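PDB 2IBP: citrate synthase from Pyrobaculum aerophilum, which probably catalyses the condensation of oxaloacetate with acetyl-CoA and water to give citrate and CoA, a step of the tricarboxylic acid cycle. Local coordinates for residues I204-Y207 against L208-A212; Y148-A151 against E152-A156; R78-E81 against D82-R86. All coordinates share one frame; numbering follows the deposited sequence.

Contact 1: residues I204-Y207 against L208-A212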
ATOM      1  N   ILE A 204      -0.944 -14.079  24.462  1.00  4.35           N
ATOM      2  CA  ILE A 204      -0.332 -13.412  23.310  1.00  7.16           C
ATOM      3  C   ILE A 204      -0.013 -14.449  22.236  1.00  8.65           C
ATOM      4  O   ILE A 204      -0.351 -14.270  21.063  1.00  7.41           O
ATOM      5  CB  ILE A 204       0.915 -12.594  23.695  1.00  8.61           C
ATOM      6  CG1 ILE A 204       0.519 -11.442  24.632  1.00  8.75           C
ATOM      7  CG2 ILE A 204       1.619 -12.042  22.433  1.00  8.95           C
ATOM      8  CD1 ILE A 204      -0.474 -10.445  24.033  1.00 13.94           C
ATOM      9  N   ASP A 205       0.602 -15.557  22.625  1.00  8.49           N
ATOM     10  CA  ASP A 205       0.944 -16.601  21.652  1.00  8.76           C
ATOM     11  C   ASP A 205      -0.317 -17.090  20.933  1.00  6.70           C
ATOM     12  O   ASP A 205      -0.334 -17.231  19.707  1.00  7.41           O
ATOM     13  CB  ASP A 205       1.609 -17.782  22.352  1.00  8.13           C
ATOM     14  CG  ASP A 205       2.348 -18.697  21.388  1.00 16.99           C
ATOM     15  OD1 ASP A 205       3.032 -18.179  20.488  1.00 11.18           O
ATOM     16  OD2 ASP A 205       2.361 -19.924  21.610  1.00 23.58           O
ATOM     17  N   LEU A 206      -1.372 -17.352  21.703  1.00  5.69           N
ATOM     18  CA  LEU A 206      -2.626 -17.821  21.136  1.00  5.99           C
ATOM     19  C   LEU A 206      -3.189 -16.790  20.173  1.00  8.12           C
ATOM     20  O   LEU A 206      -3.587 -17.115  19.060  1.00  8.32           O
ATOM     21  CB  LEU A 206      -3.641 -18.113  22.239  1.00  8.01           C
ATOM     22  CG  LEU A 206      -4.965 -18.692  21.770  1.00 10.09           C
ATOM     23  CD1 LEU A 206      -4.751 -20.004  20.997  1.00 14.21           C
ATOM     24  CD2 LEU A 206      -5.869 -18.902  23.010  1.00 10.14           C
ATOM     25  N   TYR A 207      -3.216 -15.533  20.599  1.00  5.85           N
ATOM     26  CA  TYR A 207      -3.733 -14.478  19.740  1.00  5.58           C
ATOM     27  C   TYR A 207      -2.953 -14.443  18.422  1.00  6.99           C
ATOM     28  O   TYR A 207      -3.535 -14.351  17.342  1.00  6.73           O
ATOM     29  CB  TYR A 207      -3.630 -13.127  20.432  1.00  8.11           C
ATOM     30  CG  TYR A 207      -4.162 -12.005  19.565  1.00  7.29           C
ATOM     31  CD1 TYR A 207      -5.487 -11.588  19.663  1.00 10.61           C
ATOM     32  CD2 TYR A 207      -3.364 -11.426  18.594  1.00  9.05           C
ATOM     33  CE1 TYR A 207      -5.973 -10.601  18.835  1.00  9.37           C
ATOM     34  CE2 TYR A 207      -3.851 -10.457  17.767  1.00  9.61           C
ATOM     35  CZ  TYR A 207      -5.149 -10.058  17.886  1.00 11.06           C
ATOM     36  OH  TYR A 207      -5.624  -9.092  17.041  1.00 18.62           O
ATOM     37  N   LEU A 208      -1.636 -14.571  18.525  1.00  6.20           N
ATOM     38  CA  LEU A 208      -0.797 -14.512  17.338  1.00  6.55           C
ATOM     39  C   LEU A 208      -1.115 -15.679  16.413  1.00  6.17           C
ATOM     40  O   LEU A 208      -1.179 -15.524  15.203  1.00  7.58           O
ATOM     41  CB  LEU A 208       0.685 -14.473  17.698  1.00  4.95           C
ATOM     42  CG  LEU A 208       1.206 -13.248  18.432  1.00  6.83           C
ATOM     43  CD1 LEU A 208       2.659 -13.425  18.773  1.00 10.66           C
ATOM     44  CD2 LEU A 208       0.990 -11.951  17.676  1.00  9.61           C
ATOM     45  N   ILE A 209      -1.267 -16.871  16.976  1.00  5.25           N
ATOM     46  CA  ILE A 209      -1.641 -18.007  16.150  1.00  5.90           C
ATOM     47  C   ILE A 209      -2.982 -17.756  15.473  1.00  5.65           C
ATOM     48  O   ILE A 209      -3.146 -17.942  14.275  1.00  7.86           O
ATOM     49  CB  ILE A 209      -1.793 -19.282  17.012  1.00  6.40           C
ATOM     50  CG1 ILE A 209      -0.418 -19.699  17.538  1.00  7.51           C
ATOM     51  CG2 ILE A 209      -2.477 -20.398  16.214  1.00  6.14           C
ATOM     52  CD1 ILE A 209      -0.458 -20.828  18.553  1.00  9.90           C
ATOM     53  N   LEU A 210      -3.949 -17.297  16.252  1.00  3.42           N
ATOM     54  CA  LEU A 210      -5.313 -17.197  15.763  1.00  6.31           C
ATOM     55  C   LEU A 210      -5.526 -16.177  14.679  1.00  7.07           C
ATOM     56  O   LEU A 210      -6.454 -16.322  13.911  1.00  7.35           O
ATOM     57  CB  LEU A 210      -6.297 -16.930  16.890  1.00  6.12           C
ATOM     58  CG  LEU A 210      -6.474 -18.061  17.912  1.00  4.87           C
ATOM     59  CD1 LEU A 210      -7.425 -17.540  18.996  1.00  6.30           C
ATOM     60  CD2 LEU A 210      -6.966 -19.360  17.285  1.00  8.76           C
ATOM     61  N   HIS A 211      -4.677 -15.159  14.611  1.00  6.84           N
ATOM     62  CA  HIS A 211      -4.866 -14.101  13.623  1.00  7.31           C
ATOM     63  C   HIS A 211      -3.825 -14.102  12.526  1.00  7.16           C
ATOM     64  O   HIS A 211      -3.781 -13.176  11.718  1.00  7.73           O
ATOM     65  CB  HIS A 211      -4.901 -12.755  14.349  1.00  7.58           C
ATOM     66  CG  HIS A 211      -6.063 -12.636  15.293  1.00  8.79           C
ATOM     67  ND1 HIS A 211      -6.073 -13.244  16.531  1.00 11.70           N
ATOM     68  CD2 HIS A 211      -7.276 -12.042  15.154  1.00  9.94           C
ATOM     69  CE1 HIS A 211      -7.251 -13.051  17.104  1.00  9.18           C
ATOM     70  NE2 HIS A 211      -7.993 -12.306  16.298  1.00 10.43           N
ATOM     71  N   ALA A 212      -3.031 -15.173  12.450  1.00  5.33           N
ATOM     72  CA  ALA A 212      -1.907 -15.248  11.515  1.00  7.75           C
ATOM     73  C   ALA A 212      -2.274 -15.090  10.044  1.00  4.59           C
ATOM     74  O   ALA A 212      -1.493 -14.503   9.275  1.00  7.89           O
ATOM     75  CB  ALA A 212      -1.120 -16.512  11.745  1.00  9.25           C
TER
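The imidazole of His211 lies over one face of the Tyr207 ring in an offset stack, centroids 3.9 Å apart and planes 16° from parallel. This is an i to i+4 pair at the C-terminal end of helix 198-210, one of the buried helices of the citrate synthase fold. With CG anti to the backbone N (chi1 -180°), the Tyr207 ring lies on the side of its own carbonyl, where His211, the first residue to leave helical geometry, can reach its face. The imidazole is also tied by its edge: His211 ND1 donates to Tyr207 O at 2.9 Å, with the carbonyl oxygen almost in the ring plane. The same oxygen accepts the amide of His211, a longer and more bent bond (His211 N to Tyr207 O 3.1 Å, 136° at the hydrogen), so two donors of one residue grip one carbonyl in the last turn of the helix. With ND1 donating and the face stacked, the rotation of the imidazole is well fixed, and the side chain of His211 lies about 5 Å from that of Asp346, a predicted active-site residue. Upstream, ordinary helical bonds join Leu208, Ile209 and Leu210 to Ile204, Asp205 and Leu206. Helices 363-382 and 297-313 pack on Tyr207 and Leu206 respectively. On the latter side Leu206 and Leu210 cross at a slant, Leu206 CG meeting Leu210 CD1 at 3.9 Å.

Contact 2: residues Y148-A151 against E152-A156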
ATOM      1  N   TYR A 148      12.823 -15.505   1.639  1.00  8.54           N
ATOM      2  CA  TYR A 148      12.371 -16.194   2.855  1.00 11.85           C
ATOM      3  C   TYR A 148      13.090 -15.660   4.086  1.00  9.51           C
ATOM      4  O   TYR A 148      12.492 -15.527   5.169  1.00 10.50           O
ATOM      5  CB  TYR A 148      12.498 -17.705   2.704  1.00 13.08           C
ATOM      6  CG  TYR A 148      11.343 -18.281   1.915  1.00 13.49           C
ATOM      7  CD1 TYR A 148      11.297 -18.187   0.529  1.00 19.52           C
ATOM      8  CD2 TYR A 148      10.230 -18.789   2.567  1.00 14.93           C
ATOM      9  CE1 TYR A 148      10.203 -18.656  -0.187  1.00 25.08           C
ATOM     10  CE2 TYR A 148       9.137 -19.274   1.869  1.00 15.92           C
ATOM     11  CZ  TYR A 148       9.119 -19.199   0.493  1.00 27.14           C
ATOM     12  OH  TYR A 148       8.024 -19.680  -0.198  1.00 26.33           O
ATOM     13  N   ARG A 149      14.367 -15.334   3.940  1.00  9.87           N
ATOM     14  CA  ARG A 149      15.129 -14.729   5.029  1.00  7.90           C
ATOM     15  C   ARG A 149      14.445 -13.409   5.434  1.00  9.57           C
ATOM     16  O   ARG A 149      14.257 -13.120   6.613  1.00 11.75           O
ATOM     17  CB  ARG A 149      16.571 -14.467   4.582  1.00 16.71           C
ATOM     18  CG  ARG A 149      17.612 -14.329   5.689  1.00 31.85           C
ATOM     19  CD  ARG A 149      19.034 -14.191   5.092  1.00 28.91           C
ATOM     20  NE  ARG A 149      19.307 -15.222   4.088  1.00 40.61           N
ATOM     21  CZ  ARG A 149      20.290 -15.173   3.190  1.00 40.13           C
ATOM     22  NH1 ARG A 149      21.114 -14.131   3.136  1.00 28.64           N
ATOM     23  NH2 ARG A 149      20.428 -16.158   2.311  1.00 44.10           N
ATOM     24  N   ILE A 150      14.096 -12.601   4.434  1.00  9.51           N
ATOM     25  CA  ILE A 150      13.446 -11.306   4.671  1.00  7.74           C
ATOM     26  C   ILE A 150      12.085 -11.479   5.320  1.00  8.69           C
ATOM     27  O   ILE A 150      11.716 -10.723   6.238  1.00  7.84           O
ATOM     28  CB  ILE A 150      13.348 -10.485   3.369  1.00  9.64           C
ATOM     29  CG1 ILE A 150      14.766 -10.160   2.877  1.00 12.31           C
ATOM     30  CG2 ILE A 150      12.521  -9.205   3.590  1.00  8.41           C
ATOM     31  CD1 ILE A 150      14.873  -9.787   1.398  1.00 12.46           C
ATOM     32  N   ALA A 151      11.326 -12.448   4.828  1.00  8.01           N
ATOM     33  CA  ALA A 151      10.014 -12.772   5.395  1.00  9.40           C
ATOM     34  C   ALA A 151      10.160 -13.119   6.884  1.00  9.85           C
ATOM     35  O   ALA A 151       9.419 -12.598   7.729  1.00  8.97           O
ATOM     36  CB  ALA A 151       9.347 -13.902   4.627  1.00 11.40           C
ATOM     37  N   GLU A 152      11.149 -13.943   7.224  1.00  8.05           N
ATOM     38  CA  GLU A 152      11.405 -14.276   8.629  1.00  8.03           C
ATOM     39  C   GLU A 152      11.742 -13.031   9.461  1.00  5.67           C
ATOM     40  O   GLU A 152      11.249 -12.856  10.567  1.00  9.45           O
ATOM     41  CB  GLU A 152      12.552 -15.290   8.740  1.00  9.05           C
ATOM     42  CG  GLU A 152      12.203 -16.634   8.207  1.00 10.78           C
ATOM     43  CD  GLU A 152      13.301 -17.658   8.407  1.00 14.42           C
ATOM     44  OE1 GLU A 152      14.376 -17.314   8.959  1.00 16.35           O
ATOM     45  OE2 GLU A 152      13.054 -18.825   8.052  1.00 13.95           O
ATOM     46  N   LYS A 153      12.534 -12.133   8.895  1.00  5.91           N
ATOM     47  CA  LYS A 153      12.921 -10.926   9.595  1.00  9.48           C
ATOM     48  C   LYS A 153      11.709 -10.080   9.899  1.00  9.03           C
ATOM     49  O   LYS A 153      11.597  -9.514  10.979  1.00  8.66           O
ATOM     50  CB  LYS A 153      13.914 -10.114   8.795  1.00 10.96           C
ATOM     51  CG  LYS A 153      15.286 -10.717   8.745  1.00 12.24           C
ATOM     52  CD  LYS A 153      16.144  -9.916   7.826  1.00 12.16           C
ATOM     53  CE  LYS A 153      17.512 -10.484   7.676  1.00 20.29           C
ATOM     54  NZ  LYS A 153      18.232  -9.671   6.649  1.00 17.52           N
ATOM     55  N   LEU A 154      10.819  -9.942   8.922  1.00  7.86           N
ATOM     56  CA  LEU A 154       9.601  -9.144   9.138  1.00  8.32           C
ATOM     57  C   LEU A 154       8.720  -9.714  10.270  1.00 10.37           C
ATOM     58  O   LEU A 154       8.190  -8.979  11.106  1.00  8.58           O
ATOM     59  CB  LEU A 154       8.823  -9.064   7.822  1.00  7.86           C
ATOM     60  CG  LEU A 154       9.398  -8.004   6.878  1.00  8.59           C
ATOM     61  CD1 LEU A 154       9.101  -8.271   5.416  1.00  9.06           C
ATOM     62  CD2 LEU A 154       8.948  -6.592   7.272  1.00  9.24           C
ATOM     63  N   VAL A 155       8.590 -11.027  10.303  1.00  7.78           N
ATOM     64  CA  VAL A 155       7.800 -11.678  11.340  1.00  6.63           C
ATOM     65  C   VAL A 155       8.500 -11.475  12.702  1.00  8.43           C
ATOM     66  O   VAL A 155       7.866 -11.178  13.714  1.00  8.48           O
ATOM     67  CB  VAL A 155       7.645 -13.164  11.016  1.00  7.92           C
ATOM     68  CG1 VAL A 155       6.970 -13.910  12.183  1.00  8.66           C
ATOM     69  CG2 VAL A 155       6.863 -13.329   9.720  1.00  8.86           C
ATOM     70  N   ALA A 156       9.820 -11.609  12.713  1.00  5.67           N
ATOM     71  CA  ALA A 156      10.577 -11.472  13.958  1.00  8.05           C
ATOM     72  C   ALA A 156      10.623 -10.075  14.537  1.00  7.89           C
ATOM     73  O   ALA A 156      10.660  -9.905  15.753  1.00  9.15           O
ATOM     74  CB  ALA A 156      12.008 -11.989  13.751  1.00  6.38           C
TER
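Tyr148 O accepts from Glu152 N at 2.9 Å, a fairly straight bond (164°) that opens a regular run of i to i+4 bonds in the middle of the long helix 141-169. Lys153 N follows on Arg149 O, Leu154 N on Ile150 O and Val155 N on Ala151 O. The side chains divide by face. Ile150 and Leu154 run side by side in the same direction and meet through Ile150 CG2 and Leu154 CD1, 4.0 Å apart, against helix 233-244; Ala151 sits against helix 363-382. Glu152 leans toward the preceding turn, with CG placed beside its own backbone N (chi1 -68°) and 3.2 Å from Tyr148 O, then runs out extended. Its buried carboxylate is answered from outside, by Tyr71 OH and by a salt bridge to Arg86. The extended Lys153 chain brushes Arg149 at one point, Lys153 CE 4.3 Å from Arg149 CG. The two cations do not touch, Arg149 NE and Lys153 NZ being 6.2 Å apart. Both form salt bridges with Asp126, one to each carboxylate oxygen, and Lys153 forms another with Asp124. The two aspartates probably offset the like charges of Arg149 and Lys153.

Contact 3: residues R78-E81 against D82-R86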
ATOM      1  N   ARG A  78      14.872 -30.146  14.007  1.00 16.23           N
ATOM      2  CA  ARG A  78      16.029 -29.350  13.644  1.00 17.75           C
ATOM      3  C   ARG A  78      15.633 -28.042  12.971  1.00 15.73           C
ATOM      4  O   ARG A  78      16.188 -26.990  13.267  1.00 17.52           O
ATOM      5  CB  ARG A  78      16.994 -30.148  12.764  1.00 26.98           C
ATOM      6  CG  ARG A  78      18.229 -29.361  12.335  1.00 36.29           C
ATOM      7  CD  ARG A  78      19.426 -30.274  12.061  1.00 54.63           C
ATOM      8  NE  ARG A  78      19.159 -31.316  11.068  1.00 65.75           N
ATOM      9  CZ  ARG A  78      19.426 -31.216   9.766  1.00 72.62           C
ATOM     10  NH1 ARG A  78      19.957 -30.104   9.263  1.00 75.10           N
ATOM     11  NH2 ARG A  78      19.152 -32.233   8.957  1.00 68.62           N
ATOM     12  N   GLU A  79      14.677 -28.129  12.057  1.00 13.25           N
ATOM     13  CA  GLU A  79      14.207 -26.956  11.327  1.00 10.75           C
ATOM     14  C   GLU A  79      13.609 -25.927  12.266  1.00 11.81           C
ATOM     15  O   GLU A  79      13.888 -24.731  12.147  1.00 14.86           O
ATOM     16  CB  GLU A  79      13.166 -27.363  10.299  1.00 14.51           C
ATOM     17  CG  GLU A  79      13.793 -28.017   9.083  1.00 16.16           C
ATOM     18  CD  GLU A  79      12.777 -28.616   8.156  1.00 19.51           C
ATOM     19  OE1 GLU A  79      11.655 -28.925   8.605  1.00 16.88           O
ATOM     20  OE2 GLU A  79      13.125 -28.825   6.972  1.00 23.36           O
ATOM     21  N   LEU A  80      12.859 -26.407  13.249  1.00 12.19           N
ATOM     22  CA  LEU A  80      12.218 -25.489  14.187  1.00 12.67           C
ATOM     23  C   LEU A  80      13.256 -24.822  15.071  1.00 12.83           C
ATOM     24  O   LEU A  80      13.234 -23.611  15.253  1.00 13.43           O
ATOM     25  CB  LEU A  80      11.151 -26.197  15.007  1.00 14.39           C
ATOM     26  CG  LEU A  80      10.349 -25.265  15.920  1.00 12.29           C
ATOM     27  CD1 LEU A  80       9.712 -24.134  15.092  1.00 12.10           C
ATOM     28  CD2 LEU A  80       9.307 -26.041  16.690  1.00 12.97           C
ATOM     29  N   GLU A  81      14.201 -25.613  15.588  1.00 12.87           N
ATOM     30  CA  GLU A  81      15.281 -25.069  16.403  1.00 13.94           C
ATOM     31  C   GLU A  81      16.055 -23.993  15.640  1.00 11.03           C
ATOM     32  O   GLU A  81      16.309 -22.903  16.162  1.00 14.92           O
ATOM     33  CB  GLU A  81      16.235 -26.184  16.843  1.00 19.13           C
ATOM     34  CG  GLU A  81      15.655 -27.092  17.897  1.00 23.55           C
ATOM     35  CD  GLU A  81      16.533 -28.300  18.193  1.00 34.17           C
ATOM     36  OE1 GLU A  81      17.514 -28.536  17.450  1.00 31.43           O
ATOM     37  OE2 GLU A  81      16.209 -29.037  19.149  1.00 35.70           O
ATOM     38  N   ASP A  82      16.438 -24.295  14.403  1.00 11.92           N
ATOM     39  CA  ASP A  82      17.184 -23.347  13.585  1.00 12.52           C
ATOM     40  C   ASP A  82      16.368 -22.082  13.293  1.00 12.13           C
ATOM     41  O   ASP A  82      16.886 -20.971  13.338  1.00 12.16           O
ATOM     42  CB  ASP A  82      17.654 -23.994  12.286  1.00 18.63           C
ATOM     43  CG  ASP A  82      18.683 -25.094  12.520  1.00 23.45           C
ATOM     44  OD1 ASP A  82      19.214 -25.188  13.651  1.00 19.68           O
ATOM     45  OD2 ASP A  82      18.971 -25.838  11.553  1.00 19.54           O
ATOM     46  N   TYR A  83      15.094 -22.273  12.973  1.00 11.89           N
ATOM     47  CA  TYR A  83      14.178 -21.159  12.691  1.00  8.69           C
ATOM     48  C   TYR A  83      14.037 -20.254  13.925  1.00  8.98           C
ATOM     49  O   TYR A  83      14.122 -19.011  13.830  1.00 11.31           O
ATOM     50  CB  TYR A  83      12.819 -21.734  12.297  1.00 11.68           C
ATOM     51  CG  TYR A  83      11.731 -20.707  12.076  1.00  9.50           C
ATOM     52  CD1 TYR A  83      11.663 -19.997  10.894  1.00 12.26           C
ATOM     53  CD2 TYR A  83      10.671 -20.604  12.960  1.00  7.90           C
ATOM     54  CE1 TYR A  83      10.625 -19.082  10.670  1.00  9.99           C
ATOM     55  CE2 TYR A  83       9.647 -19.695  12.759  1.00 10.56           C
ATOM     56  CZ  TYR A  83       9.621 -18.952  11.609  1.00 10.83           C
ATOM     57  OH  TYR A  83       8.567 -18.082  11.360  1.00 14.56           O
ATOM     58  N   ILE A  84      13.782 -20.873  15.065  1.00 11.33           N
ATOM     59  CA  ILE A  84      13.642 -20.119  16.307  1.00 11.02           C
ATOM     60  C   ILE A  84      14.893 -19.298  16.566  1.00 13.53           C
ATOM     61  O   ILE A  84      14.811 -18.114  16.888  1.00 11.54           O
ATOM     62  CB  ILE A  84      13.298 -21.046  17.473  1.00 11.19           C
ATOM     63  CG1 ILE A  84      11.837 -21.513  17.334  1.00 14.61           C
ATOM     64  CG2 ILE A  84      13.560 -20.362  18.790  1.00 11.49           C
ATOM     65  CD1 ILE A  84      11.390 -22.493  18.387  1.00 16.42           C
ATOM     66  N   ASN A  85      16.067 -19.894  16.349  1.00  9.85           N
ATOM     67  CA  ASN A  85      17.313 -19.160  16.545  1.00 10.09           C
ATOM     68  C   ASN A  85      17.505 -18.012  15.562  1.00  8.00           C
ATOM     69  O   ASN A  85      17.979 -16.956  15.940  1.00 10.50           O
ATOM     70  CB  ASN A  85      18.496 -20.104  16.471  1.00 12.69           C
ATOM     71  CG  ASN A  85      18.747 -20.818  17.782  1.00 19.23           C
ATOM     72  OD1 ASN A  85      18.390 -20.317  18.849  1.00 18.34           O
ATOM     73  ND2 ASN A  85      19.426 -21.959  17.717  1.00 18.52           N
ATOM     74  N   ARG A  86      17.101 -18.200  14.311  1.00 10.34           N
ATOM     75  CA  ARG A  86      17.207 -17.132  13.330  1.00 10.15           C
ATOM     76  C   ARG A  86      16.275 -16.000  13.726  1.00 10.13           C
ATOM     77  O   ARG A  86      16.667 -14.839  13.745  1.00 11.60           O
ATOM     78  CB  ARG A  86      16.851 -17.615  11.913  1.00 11.45           C
ATOM     79  CG  ARG A  86      17.861 -18.582  11.306  1.00 13.52           C
ATOM     80  CD  ARG A  86      17.603 -18.781   9.813  1.00 15.44           C
ATOM     81  NE  ARG A  86      16.268 -19.292   9.501  1.00 10.87           N
ATOM     82  CZ  ARG A  86      15.951 -20.573   9.413  1.00 13.27           C
ATOM     83  NH1 ARG A  86      16.850 -21.510   9.737  1.00 15.64           N
ATOM     84  NH2 ARG A  86      14.718 -20.924   9.096  1.00 14.00           N
TER
HETATM   85  O   HOH W   1      14.862 -23.901   9.708  1.00 16.22           O
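Glu79 O and Tyr83 N meet at 2.9 Å in one of four successive i to i+4 bonds of helix 77-90, and this carbonyl has a second donor: water 1, 2.8 Å from Glu79 O, donates a hydrogen bond to it. The same water accepts from Arg86 NH2 at 3.0 Å, lying at the edge of the guanidinium and in its plane, so it links the side chain of Arg86 to a carbonyl seven residues back. One face of that guanidinium rests over Tyr83 CA, and Arg86 NE reaches away to a salt bridge with Glu152. With CG anti to the backbone N (chi1 176°), the Tyr83 ring is carried away from 78-81, and its OH meets Ser66 OG on helix 62-71. The acidic groups of the first turn also look outward for partners: Glu79 holds Arg73 and the amide of Thr76, and Glu81 pairs with Lys77. Arg78 and Asp82 run side by side in the same direction without closing a salt bridge. Their guanidinium and carboxylate planes are 67° apart, and Arg78 NH1 stays 4.9 Å from Asp82 OD2. On the apolar face Leu80 crosses Ile84, with Leu80 CG 3.9 Å from Ile84 CD1. The helix is thus amphipathic and lies at the surface; within 78-86, Leu80 meets Leu406 of the second subunit. The charges of Glu79, Glu81 and Arg86 find their partners outside 78-86, and opposite charges one turn apart, as in Arg78 and Asp82, probably add only a modest electrostatic attraction.

How the contacts relate
Contacts 2 and 3 touch directly: Glu152 OE1 and Arg86 NE form a 2.8 Å salt bridge, and Glu152 OE2 packs on Tyr83 CD1 at 3.4 Å, so helix 141-169 and helix 77-90 are joined by a charged pair. Their centres are about 13 Å apart. Contact 1 touches neither, its nearest atoms being about 8 Å from contact 2 and 10 Å from contact 3, but helix 62-71 packs against all three. Helix 363-382 likewise reaches both contact 1 and contact 2. Only contact 1 comes near functional residues, with His211 beside Asp346, predicted catalytic, and the Leu206 side chain about 7 Å from that of magnesium-binding Glu304; contacts 2 and 3 lie away from these sites.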